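Local coordinates for B-type flagellar hook-associated protein 2 (Pseudomonas aeruginosa, PDB 5FHY), which forms the cap at the tip of the growing flagellar filament, promotes polymerisation of flagellin monomers there and keeps exported subunits from leaking away, at residues 52-55 and 59-62; 65-70 and 143-148; 90-95 and 106-111; 114-119 and 156-161; 148-153 and 162-167. All blocks are in the same frame, centred on the assembly; numbering follows the deposited sequence.

Contact 1: residues 52-55 and 59-62; sequences QAIA and NAKF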
# COMPACT_ATOMS: atom_id res chain seq x y z
N GLN B 52 -39.12 51.91 -19.14
CA GLN B 52 -40.53 51.54 -19.20
C GLN B 52 -40.72 50.22 -19.93
O GLN B 52 -39.98 49.91 -20.86
CB GLN B 52 -41.35 52.63 -19.89
CG GLN B 52 -41.72 53.81 -19.01
CD GLN B 52 -42.62 54.81 -19.71
OE1 GLN B 52 -43.59 54.44 -20.37
NE2 GLN B 52 -42.31 56.10 -19.56
N ALA B 53 -41.72 49.45 -19.50
CA ALA B 53 -42.04 48.19 -20.15
C ALA B 53 -42.85 48.50 -21.40
O ALA B 53 -43.73 49.35 -21.38
CB ALA B 53 -42.79 47.26 -19.22
N ILE B 54 -42.54 47.80 -22.48
CA ILE B 54 -43.24 48.02 -23.73
C ILE B 54 -44.30 46.94 -23.95
O ILE B 54 -43.98 45.76 -24.03
CB ILE B 54 -42.26 48.06 -24.92
CG1 ILE B 54 -41.11 49.02 -24.62
CG2 ILE B 54 -42.97 48.46 -26.19
CD1 ILE B 54 -41.56 50.43 -24.35
N ALA B 55 -45.56 47.36 -24.02
CA ALA B 55 -46.66 46.43 -24.25
C ALA B 55 -46.60 45.87 -25.66
O ALA B 55 -46.32 46.60 -26.61
CB ALA B 55 -47.99 47.12 -24.00
N ASN B 59 -44.49 43.06 -31.56
CA ASN B 59 -44.90 43.82 -32.73
C ASN B 59 -44.60 45.30 -32.57
O ASN B 59 -45.04 46.12 -33.38
CB ASN B 59 -46.39 43.62 -33.01
CG ASN B 59 -46.73 42.21 -33.44
OD1 ASN B 59 -45.96 41.56 -34.15
ND2 ASN B 59 -47.89 41.72 -33.02
N ALA B 60 -43.85 45.64 -31.54
CA ALA B 60 -43.58 47.04 -31.24
C ALA B 60 -42.38 47.57 -32.01
O ALA B 60 -41.31 46.96 -32.02
CB ALA B 60 -43.39 47.24 -29.74
N LYS B 61 -42.56 48.73 -32.63
CA LYS B 61 -41.49 49.40 -33.36
C LYS B 61 -41.46 50.86 -32.94
O LYS B 61 -42.50 51.51 -32.87
CB LYS B 61 -41.68 49.27 -34.88
CG LYS B 61 -41.88 47.85 -35.37
CD LYS B 61 -41.20 47.64 -36.72
CE LYS B 61 -39.70 47.83 -36.59
NZ LYS B 61 -38.97 47.70 -37.89
N PHE B 62 -40.27 51.37 -32.66
CA PHE B 62 -40.14 52.71 -32.10
C PHE B 62 -40.19 53.82 -33.14
O PHE B 62 -39.75 53.65 -34.28
CB PHE B 62 -38.84 52.81 -31.31
CG PHE B 62 -38.82 51.99 -30.05
CD1 PHE B 62 -39.65 52.31 -28.99
CD2 PHE B 62 -37.98 50.89 -29.92
CE1 PHE B 62 -39.64 51.57 -27.83
CE2 PHE B 62 -37.97 50.14 -28.76
CZ PHE B 62 -38.81 50.48 -27.71
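The Phe62 ring meets Ile54 at its edge. Ile54 CG1 lies near the ring plane, 4.1 Å from Phe62 CZ. The end of the same branch is equally near: Ile54 CD1 is 4.1 Å from Phe62 CE1. Two neighbouring rim carbons of the ring therefore rest against one isoleucine branch. The two side chains come from opposite directions. Helix 88-98 brings Leu88 and Met91 to the same ring, and Leu88 also touches Ile54. Phe62 CG stands anti to its own carbonyl carbon (chi1 -68°), and the end of the ring comes nearer to 52-55 than the start of the side chain would suggest.

Both segments belong to the loop that leaves strand 48-50 and enters strand 65-71. These strands lie in different antiparallel sheets, so the loop is a crossover between sheets. Three residues separate the segments, and the chain folds back on itself here. The backbones stay well apart, with the nearest CA atoms, those of Ile54 and Ala60, 7.6 Å from each other. Side chains bridge the distance.

The other branch of Ile54 goes to Ala60. With CG1 beside the backbone N (chi1 -50°), Ile54 CG2 falls anti to that nitrogen and touches Ala60 CB at 3.8 Å. Ile54 thus divides its branches, CG1 and CD1 to the phenylalanine and CG2 to the alanine. Ala60 is buried and its methyl points at Ile54. Ala55 O is a looser neighbour, 4.3 Å from Ala60 CB. The Ile54 backbone pairs with Ser115, and Lys61 pairs with Asn142 and Thr143.

Contact 2: residues 65-70 and 143-148; sequences GTLNIS and TSLSQL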
# COMPACT_ATOMS: atom_id res chain seq x y z
N GLY B 65 -35.98 59.08 -34.01
CA GLY B 65 -35.43 60.05 -33.08
C GLY B 65 -33.98 59.78 -32.70
O GLY B 65 -33.24 59.17 -33.46
N THR B 66 -33.59 60.24 -31.51
CA THR B 66 -32.21 60.09 -31.04
C THR B 66 -32.12 59.74 -29.55
O THR B 66 -32.86 60.28 -28.73
CB THR B 66 -31.38 61.38 -31.30
OG1 THR B 66 -31.69 61.90 -32.60
CG2 THR B 66 -29.89 61.08 -31.22
N LEU B 67 -31.20 58.84 -29.21
CA LEU B 67 -30.93 58.50 -27.81
C LEU B 67 -29.57 59.01 -27.36
O LEU B 67 -28.54 58.65 -27.93
CB LEU B 67 -31.00 56.99 -27.58
CG LEU B 67 -32.33 56.24 -27.69
CD1 LEU B 67 -32.22 54.90 -26.96
CD2 LEU B 67 -33.48 57.06 -27.15
N ASN B 68 -29.56 59.86 -26.34
CA ASN B 68 -28.31 60.31 -25.75
C ASN B 68 -28.17 59.77 -24.34
O ASN B 68 -28.89 60.18 -23.43
CB ASN B 68 -28.21 61.84 -25.74
CG ASN B 68 -28.11 62.43 -27.13
OD1 ASN B 68 -27.05 62.36 -27.77
ND2 ASN B 68 -29.20 63.00 -27.62
N ILE B 69 -27.24 58.83 -24.18
CA ILE B 69 -27.06 58.13 -22.92
C ILE B 69 -25.77 58.60 -22.27
O ILE B 69 -24.73 58.68 -22.92
CB ILE B 69 -27.03 56.60 -23.13
CG1 ILE B 69 -28.34 56.12 -23.76
CG2 ILE B 69 -26.77 55.89 -21.81
CD1 ILE B 69 -28.34 54.65 -24.12
N SER B 70 -25.84 58.94 -20.99
CA SER B 70 -24.64 59.36 -20.27
C SER B 70 -24.61 58.77 -18.88
O SER B 70 -25.65 58.40 -18.32
CB SER B 70 -24.58 60.89 -20.19
OG SER B 70 -25.82 61.43 -19.77
N THR B 143 -44.94 52.79 -31.21
CA THR B 143 -44.72 53.19 -29.83
C THR B 143 -43.84 54.43 -29.73
O THR B 143 -42.96 54.65 -30.55
CB THR B 143 -44.06 52.06 -29.01
OG1 THR B 143 -42.87 51.62 -29.67
CG2 THR B 143 -45.01 50.89 -28.84
N SER B 144 -44.10 55.24 -28.71
CA SER B 144 -43.36 56.47 -28.50
C SER B 144 -41.90 56.16 -28.18
O SER B 144 -41.61 55.18 -27.50
CB SER B 144 -44.00 57.29 -27.38
OG SER B 144 -43.23 58.44 -27.08
N LEU B 145 -40.99 56.99 -28.66
CA LEU B 145 -39.58 56.83 -28.33
C LEU B 145 -39.30 57.52 -27.00
O LEU B 145 -38.34 57.21 -26.31
CB LEU B 145 -38.68 57.40 -29.43
CG LEU B 145 -37.17 57.12 -29.33
CD1 LEU B 145 -36.86 55.70 -29.77
CD2 LEU B 145 -36.38 58.13 -30.15
N SER B 146 -40.17 58.47 -26.65
CA SER B 146 -40.00 59.29 -25.46
C SER B 146 -40.12 58.51 -24.15
O SER B 146 -39.62 58.95 -23.11
CB SER B 146 -41.00 60.44 -25.47
OG SER B 146 -42.33 59.94 -25.48
N GLN B 147 -40.78 57.35 -24.18
CA GLN B 147 -41.00 56.59 -22.95
C GLN B 147 -39.75 55.80 -22.55
O GLN B 147 -39.78 55.04 -21.58
CB GLN B 147 -42.21 55.66 -23.08
CG GLN B 147 -42.13 54.62 -24.18
CD GLN B 147 -43.35 53.72 -24.22
OE1 GLN B 147 -44.09 53.61 -23.24
NE2 GLN B 147 -43.58 53.07 -25.35
N LEU B 148 -38.66 55.98 -23.29
CA LEU B 148 -37.39 55.37 -22.93
C LEU B 148 -36.51 56.35 -22.17
O LEU B 148 -35.35 56.05 -21.87
CB LEU B 148 -36.66 54.86 -24.17
CG LEU B 148 -37.26 53.68 -24.94
CD1 LEU B 148 -36.28 53.18 -25.98
CD2 LEU B 148 -37.67 52.56 -24.00
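Leu145 points its side chain at strand 65-70 and pushes one methyl onto the backbone there. Leu145 CD2 sits 3.6 Å from Gly65 CA and 3.8 Å from Thr66 N. This methyl reaches the strand because CG is anti to the backbone N of Leu145 (chi1 -171°). Gly65 has no side chain to hold it off. The backbone angles of Gly65 also suit glycine, since a CB would be jammed against the preceding carbonyl.

Leu67 faces the same leucine from further along the strand. Its side chain points toward 143-148, and Leu67 CD2 lies 4.3 Å from Leu145 CG, where the branch divides. Leu67 CD1 is only distantly near Leu148 CD1, at 4.5 Å, and packs instead on Met91 of helix 88-98.

Strand 65-71 is the middle strand of a three-stranded antiparallel sheet, between 74-81 and 130-136. Leu145 also touches Val81 and Val134 on those two neighbours, so it packs on all three strands.

The segment that carries Leu145 is shaped by a compact turn. Ser144 OG accepts from Ser146 N at 3.1 Å, which makes an ST turn round Leu145. A short 3-10 segment, 146-148, follows, and Leu148 N bonds back to Leu145 O at 3.3 Å. The turn places Leu145 and Leu148 both toward the strand, while Ser146 points away from it. Weak bonds from Ser144 OG and Leu145 N to Asp136 tie the turn to the end of strand 130-136.

Contact 3: residues 90-95 and 106-111; sequences GMRDAI and ATIITD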
# COMPACT_ATOMS: atom_id res chain seq x y z
N GLY B 90 -33.10 45.91 -31.13
CA GLY B 90 -32.34 46.82 -31.96
C GLY B 90 -31.64 47.85 -31.10
O GLY B 90 -30.50 48.23 -31.37
N MET B 91 -32.33 48.32 -30.07
CA MET B 91 -31.73 49.26 -29.13
C MET B 91 -30.70 48.57 -28.26
O MET B 91 -29.67 49.15 -27.92
CB MET B 91 -32.80 49.94 -28.27
CG MET B 91 -33.92 50.62 -29.05
SD MET B 91 -33.33 51.53 -30.50
CE MET B 91 -32.28 52.75 -29.74
N ARG B 92 -30.99 47.33 -27.87
CA ARG B 92 -30.06 46.51 -27.09
C ARG B 92 -28.70 46.38 -27.79
O ARG B 92 -27.66 46.58 -27.18
CB ARG B 92 -30.64 45.12 -26.83
CG ARG B 92 -29.59 44.05 -26.57
CD ARG B 92 -30.20 42.71 -26.22
NE ARG B 92 -31.03 42.16 -27.30
CZ ARG B 92 -30.56 41.37 -28.26
NH1 ARG B 92 -29.27 41.06 -28.31
NH2 ARG B 92 -31.38 40.92 -29.20
N ASP B 93 -28.74 46.04 -29.08
CA ASP B 93 -27.52 45.84 -29.85
C ASP B 93 -26.73 47.14 -29.99
O ASP B 93 -25.50 47.14 -29.94
CB ASP B 93 -27.83 45.29 -31.24
CG ASP B 93 -28.41 43.89 -31.20
OD1 ASP B 93 -28.14 43.16 -30.22
OD2 ASP B 93 -29.14 43.51 -32.14
N ALA B 94 -27.45 48.25 -30.16
CA ALA B 94 -26.81 49.54 -30.35
C ALA B 94 -26.09 49.97 -29.08
O ALA B 94 -24.90 50.27 -29.10
CB ALA B 94 -27.83 50.59 -30.76
N ILE B 95 -26.84 49.97 -27.98
CA ILE B 95 -26.33 50.38 -26.68
C ILE B 95 -25.13 49.53 -26.27
O ILE B 95 -24.15 50.05 -25.72
CB ILE B 95 -27.41 50.30 -25.59
CG1 ILE B 95 -28.55 51.27 -25.89
CG2 ILE B 95 -26.84 50.61 -24.22
CD1 ILE B 95 -29.66 51.22 -24.86
N ALA B 106 -26.50 46.40 -21.87
CA ALA B 106 -27.95 46.42 -21.93
C ALA B 106 -28.53 45.04 -22.20
O ALA B 106 -27.90 44.20 -22.84
CB ALA B 106 -28.42 47.40 -23.00
N THR B 107 -29.74 44.81 -21.71
CA THR B 107 -30.45 43.56 -21.97
C THR B 107 -31.94 43.83 -21.97
O THR B 107 -32.38 44.96 -21.77
CB THR B 107 -30.10 42.49 -20.92
OG1 THR B 107 -30.59 41.21 -21.36
CG2 THR B 107 -30.73 42.83 -19.58
N ILE B 108 -32.72 42.77 -22.19
CA ILE B 108 -34.17 42.89 -22.21
C ILE B 108 -34.74 41.98 -21.13
O ILE B 108 -34.26 40.86 -20.93
CB ILE B 108 -34.77 42.50 -23.59
CG1 ILE B 108 -34.05 43.24 -24.72
CG2 ILE B 108 -36.26 42.80 -23.64
CD1 ILE B 108 -34.71 43.09 -26.07
N ILE B 109 -35.74 42.46 -20.41
CA ILE B 109 -36.38 41.67 -19.37
C ILE B 109 -37.88 41.62 -19.65
O ILE B 109 -38.52 42.66 -19.83
CB ILE B 109 -36.12 42.23 -17.95
CG1 ILE B 109 -34.70 41.88 -17.50
CG2 ILE B 109 -37.11 41.64 -16.95
CD1 ILE B 109 -34.41 42.29 -16.07
N THR B 110 -38.42 40.41 -19.68
CA THR B 110 -39.82 40.21 -20.02
C THR B 110 -40.61 39.85 -18.77
O THR B 110 -40.45 38.78 -18.20
CB THR B 110 -39.99 39.10 -21.07
OG1 THR B 110 -39.10 39.34 -22.17
CG2 THR B 110 -41.43 39.06 -21.59
N ASP B 111 -41.48 40.76 -18.35
CA ASP B 111 -42.30 40.55 -17.16
C ASP B 111 -43.78 40.57 -17.54
O ASP B 111 -44.12 40.39 -18.71
CB ASP B 111 -41.99 41.60 -16.09
CG ASP B 111 -42.29 43.02 -16.55
OD1 ASP B 111 -42.20 43.30 -17.76
OD2 ASP B 111 -42.61 43.87 -15.68
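Arg92 lies along the start of segment 106-111 and joins helix 88-98 to the strand that follows it. The helix packs nearly antiparallel to this strand, within the flagellin hook IN motif of a chain that is a fragment of the longer cap protein. The axes of the two short segments approach to 7.5 Å. Their directions differ by 158°. Strand 104-111 is an outermost strand of its sheet in this chain.

The CB of Arg92 points toward the strand. The chain first runs extended, with CG anti to the backbone N. Arg92 CG comes 4.1 Å from Ala106 O. Arg92 CD then passes over the backbone, 4.3 Å from Thr107 CA, and nears the side chain of Ile108. At chi3 (62°) the chain bends. Arg92 NE is 4.0 Å from Ile108 CD1, which lies at the guanidinium edge, near its plane. The arginine and isoleucine side chains cross at about a right angle.

The polar end also meets two acids. Arg92 NH1 is 3.1 Å from Asp93 OD1, on the helix itself. That oxygen is well out of the guanidinium plane, so the attraction is between charges alone, and the Asp93 carboxylate lies on one face, displaced toward its rim. Arg92 NE forms a salt bridge to Asp194 of the second subunit. Ile108 and Thr110 add backbone hydrogen bonds to that subunit, so this side of the contact borders an interface.

One turn further along the helix, the contact is wholly apolar. Ile95 is buried, and it also touches Leu119, Ile79 and Ile69. Ile95 CG2 packs 3.8 Å from Ala106 CB.

Contact 4: residues 114-119 and 156-161; sequences GSRLVL and PKLSDG. With NA (sodium ion), chain E.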
# COMPACT_ATOMS: atom_id res chain seq x y z
N GLY B 114 -44.63 43.46 -19.98
CA GLY B 114 -44.08 43.43 -21.32
C GLY B 114 -42.59 43.18 -21.29
O GLY B 114 -42.07 42.48 -20.42
N SER B 115 -41.89 43.76 -22.27
CA SER B 115 -40.44 43.70 -22.31
C SER B 115 -39.89 45.11 -22.15
O SER B 115 -40.52 46.08 -22.55
CB SER B 115 -39.94 43.07 -23.61
OG SER B 115 -40.38 41.73 -23.74
N ARG B 116 -38.71 45.24 -21.54
CA ARG B 116 -38.13 46.55 -21.29
C ARG B 116 -36.61 46.49 -21.39
O ARG B 116 -36.01 45.42 -21.28
CB ARG B 116 -38.53 47.06 -19.90
CG ARG B 116 -37.77 46.41 -18.75
CD ARG B 116 -38.28 46.94 -17.41
NE ARG B 116 -39.59 46.38 -17.10
CZ ARG B 116 -40.48 46.95 -16.30
NH1 ARG B 116 -40.22 48.12 -15.73
NH2 ARG B 116 -41.64 46.35 -16.09
N LEU B 117 -35.99 47.65 -21.59
CA LEU B 117 -34.54 47.70 -21.66
C LEU B 117 -33.96 47.83 -20.25
O LEU B 117 -34.44 48.63 -19.46
CB LEU B 117 -34.07 48.86 -22.54
CG LEU B 117 -34.28 48.69 -24.05
CD1 LEU B 117 -34.23 50.03 -24.76
CD2 LEU B 117 -33.25 47.72 -24.63
N VAL B 118 -32.94 47.04 -19.96
CA VAL B 118 -32.28 47.09 -18.66
C VAL B 118 -30.81 47.44 -18.89
O VAL B 118 -30.09 46.71 -19.57
CB VAL B 118 -32.41 45.76 -17.89
CG1 VAL B 118 -31.57 45.78 -16.61
CG2 VAL B 118 -33.87 45.47 -17.56
N LEU B 119 -30.39 48.57 -18.34
CA LEU B 119 -29.05 49.08 -18.61
C LEU B 119 -28.19 49.07 -17.36
O LEU B 119 -28.65 49.40 -16.26
CB LEU B 119 -29.13 50.49 -19.20
CG LEU B 119 -29.69 50.66 -20.62
CD1 LEU B 119 -31.22 50.52 -20.67
CD2 LEU B 119 -29.26 51.99 -21.20
N PRO B 156 -37.69 56.66 -9.35
CA PRO B 156 -37.84 55.93 -8.08
C PRO B 156 -37.06 54.63 -8.10
O PRO B 156 -36.57 54.25 -9.16
CB PRO B 156 -39.34 55.67 -8.03
CG PRO B 156 -39.71 55.49 -9.47
CD PRO B 156 -38.83 56.42 -10.26
N LYS B 157 -36.94 53.94 -6.97
CA LYS B 157 -36.38 52.60 -7.01
C LYS B 157 -37.40 51.71 -7.71
O LYS B 157 -38.60 51.83 -7.48
CB LYS B 157 -36.06 52.07 -5.61
CG LYS B 157 -35.50 50.65 -5.62
CD LYS B 157 -34.89 50.24 -4.29
CE LYS B 157 -34.16 48.90 -4.41
NZ LYS B 157 -33.48 48.48 -3.15
N LEU B 158 -36.91 50.83 -8.58
CA LEU B 158 -37.78 50.00 -9.40
C LEU B 158 -38.71 49.15 -8.54
O LEU B 158 -38.28 48.52 -7.58
CB LEU B 158 -36.96 49.10 -10.33
CG LEU B 158 -37.75 48.21 -11.30
CD1 LEU B 158 -38.53 49.06 -12.30
CD2 LEU B 158 -36.85 47.19 -12.00
N SER B 159 -39.99 49.15 -8.90
CA SER B 159 -40.95 48.24 -8.31
C SER B 159 -41.76 47.62 -9.44
O SER B 159 -41.60 48.01 -10.60
CB SER B 159 -41.87 48.96 -7.32
OG SER B 159 -42.64 49.96 -7.99
N ASP B 160 -42.59 46.64 -9.11
CA ASP B 160 -43.37 45.93 -10.13
C ASP B 160 -44.31 46.89 -10.87
O ASP B 160 -44.84 47.82 -10.29
CB ASP B 160 -44.16 44.78 -9.51
CG ASP B 160 -44.87 43.94 -10.55
OD1 ASP B 160 -44.27 43.69 -11.62
OD2 ASP B 160 -46.02 43.52 -10.31
N GLY B 161 -44.50 46.65 -12.16
CA GLY B 161 -45.30 47.54 -12.99
C GLY B 161 -44.51 47.98 -14.21
O GLY B 161 -43.31 47.76 -14.29
NA NA E . -42.42 49.81 -12.26
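Arg116 reaches from strand 114-121 to loop 156-161 and holds Gly161 O with its guanidinium. This is the tight part. Arg116 NH2 donates to Gly161 O at 2.8 Å, nearly straight at 169°. The oxygen lies in the guanidinium plane, but the nitrogen stands above the carbonyl plane, 37° out of it. Arg116 NH1 adds a weak, bent bond to Gly161 O at 3.4 Å. A bend at chi3 (74°) turns the group to the loop. Strand 114-121 lies between 104-111 and 48-50 in the four-stranded antiparallel sheet.

Packing is looser at Leu158, whose CD1 is 3.9 Å from Arg116 NH1. Leu158 is buried and also touches Ala50 of strand 48-50. Beyond it the loop is exposed at Ser159 and Asp160. Ser159 O binds a sodium ion at 2.6 Å, together with Ala163 O. Asp160 OD1 accepts from Lys181 N of the second subunit and stays 5.8 Å from Arg116 NH2.

Arg116 NH2 has its charged partner in Asp111, and NH1 bonds weakly to Ala163 O. The buried arginine charge is thus met by a carboxylate and by carbonyls. Backbone oxygens here face two positive groups, the guanidinium and the sodium ion, which would probably offset their partial negative charge.

Contact 5: residues 148-153 and 162-167; sequences LAFDPA and AAAGYV. With NA (sodium ion), chain E.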
# COMPACT_ATOMS: atom_id res chain seq x y z
N LEU B 148 -38.66 55.98 -23.29
CA LEU B 148 -37.39 55.37 -22.93
C LEU B 148 -36.51 56.35 -22.17
O LEU B 148 -35.35 56.05 -21.87
CB LEU B 148 -36.66 54.86 -24.17
CG LEU B 148 -37.26 53.68 -24.94
CD1 LEU B 148 -36.28 53.18 -25.98
CD2 LEU B 148 -37.67 52.56 -24.00
N ALA B 149 -37.06 57.52 -21.85
CA ALA B 149 -36.30 58.54 -21.14
C ALA B 149 -36.15 58.14 -19.68
O ALA B 149 -37.02 57.47 -19.12
CB ALA B 149 -36.97 59.91 -21.27
N PHE B 150 -35.04 58.54 -19.07
CA PHE B 150 -34.77 58.20 -17.69
C PHE B 150 -33.95 59.32 -17.04
O PHE B 150 -32.83 59.61 -17.45
CB PHE B 150 -34.02 56.87 -17.59
CG PHE B 150 -33.94 56.29 -16.20
CD1 PHE B 150 -34.89 55.38 -15.75
CD2 PHE B 150 -32.90 56.63 -15.34
CE1 PHE B 150 -34.82 54.85 -14.47
CE2 PHE B 150 -32.83 56.10 -14.06
CZ PHE B 150 -33.79 55.21 -13.63
N ASP B 151 -34.53 59.95 -16.03
CA ASP B 151 -33.84 60.99 -15.30
C ASP B 151 -33.63 60.53 -13.86
O ASP B 151 -34.58 60.47 -13.07
CB ASP B 151 -34.63 62.31 -15.35
CG ASP B 151 -33.92 63.45 -14.64
OD1 ASP B 151 -32.69 63.37 -14.46
OD2 ASP B 151 -34.61 64.41 -14.25
N PRO B 152 -32.37 60.20 -13.51
CA PRO B 152 -31.95 59.69 -12.19
C PRO B 152 -32.33 60.62 -11.04
O PRO B 152 -32.41 60.18 -9.89
CB PRO B 152 -30.43 59.60 -12.33
CG PRO B 152 -30.21 59.40 -13.77
CD PRO B 152 -31.26 60.21 -14.47
N ALA B 153 -32.56 61.89 -11.34
CA ALA B 153 -32.94 62.86 -10.32
C ALA B 153 -34.39 62.66 -9.88
O ALA B 153 -34.76 63.02 -8.76
CB ALA B 153 -32.74 64.28 -10.83
N ALA B 162 -45.19 48.61 -15.15
CA ALA B 162 -44.56 49.01 -16.40
C ALA B 162 -43.65 50.22 -16.22
O ALA B 162 -42.80 50.49 -17.07
CB ALA B 162 -45.62 49.30 -17.46
N ALA B 163 -43.84 50.95 -15.13
CA ALA B 163 -43.07 52.17 -14.88
C ALA B 163 -41.59 51.89 -14.74
O ALA B 163 -41.18 50.80 -14.33
CB ALA B 163 -43.58 52.88 -13.64
N ALA B 164 -40.78 52.88 -15.08
CA ALA B 164 -39.34 52.77 -14.99
C ALA B 164 -38.87 53.00 -13.56
O ALA B 164 -39.63 53.48 -12.72
CB ALA B 164 -38.66 53.74 -15.94
N GLY B 165 -37.62 52.65 -13.30
CA GLY B 165 -37.04 52.81 -11.97
C GLY B 165 -35.64 52.24 -11.91
O GLY B 165 -35.27 51.40 -12.72
N TYR B 166 -34.85 52.69 -10.93
CA TYR B 166 -33.49 52.18 -10.81
C TYR B 166 -33.48 50.88 -10.01
O TYR B 166 -34.34 50.67 -9.15
CB TYR B 166 -32.56 53.23 -10.16
CG TYR B 166 -32.89 53.60 -8.73
CD1 TYR B 166 -32.51 52.79 -7.67
CD2 TYR B 166 -33.55 54.80 -8.44
CE1 TYR B 166 -32.82 53.12 -6.36
CE2 TYR B 166 -33.85 55.15 -7.13
CZ TYR B 166 -33.47 54.31 -6.10
OH TYR B 166 -33.77 54.65 -4.80
N VAL B 167 -32.52 50.02 -10.30
CA VAL B 167 -32.33 48.78 -9.55
C VAL B 167 -31.28 49.00 -8.46
O VAL B 167 -31.46 48.61 -7.31
CB VAL B 167 -31.91 47.62 -10.46
CG1 VAL B 167 -31.60 46.37 -9.64
CG2 VAL B 167 -33.00 47.33 -11.48
NA NA E . -42.42 49.81 -12.26
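Phe150 links two sheets. Its backbone pairs with Val132 of the three-stranded sheet, while its ring reaches strand 165-166, an outermost strand of the four-stranded antiparallel sheet in this chain. Strand 165-166 lies beside strand 48-50 there, with Gly165 paired to Ala50.

The ring is carried across by its first torsion. CG is anti to the backbone N (chi1 -168°), and CB already points at segment 162-167. With chi2 at 93° the ring stands across the CA-CB-CG plane and presents its edge. Three rim carbons in a row then follow the chain opposite. Phe150 CD1 is 4.1 Å from Ala164 CB. Phe150 CE1 is 3.7 Å from Gly165 N. Phe150 CZ is 3.8 Å from Tyr166 N. Both nitrogens lie near the ring plane, so neither N-H is placed over the face. Gly165 has no side chain between its backbone and the ring, and this extended part of the chain is met directly. Ile49 and Leu51 also pack on Phe150.

Tyr166 takes part through its CB, 4.2 Å from Phe150 CZ. Its CG lies between the backbone N and the carbonyl carbon (chi1 65°), and the phenol extends beyond Phe150 to reach Lys157. The Tyr166 backbone is hydrogen-bonded to Pro156 and Leu158, so the loop between the two segments returns alongside this strand.

Near the end of 148-153 Ala153 N makes a long, weak bond to Asp151 OD1. Just before Ala164, Ala163 O binds the sodium ion at 2.6 Å.

How the contacts relate
Contacts 1 and 2 are buried and apolar, and both lie near helix 88-98. Contact 1 belongs to the crossover between sheets; contact 2 packs on the three-stranded sheet. Contact 3 brings the helix to the four-stranded sheet, which contacts 4 and 5 also reach. Leu148 is common to the segments of contacts 2 and 5. Met91 CE meets Leu67 CD1 between contacts 2 and 3. Charge appears toward the second subunit: contacts 3 and 4 both touch it and are joined by the Asp111-Arg116 salt bridge. Contacts 4 and 5 share the sodium ion on an exposed loop, yet contact 5 itself is aromatic and only partly buried.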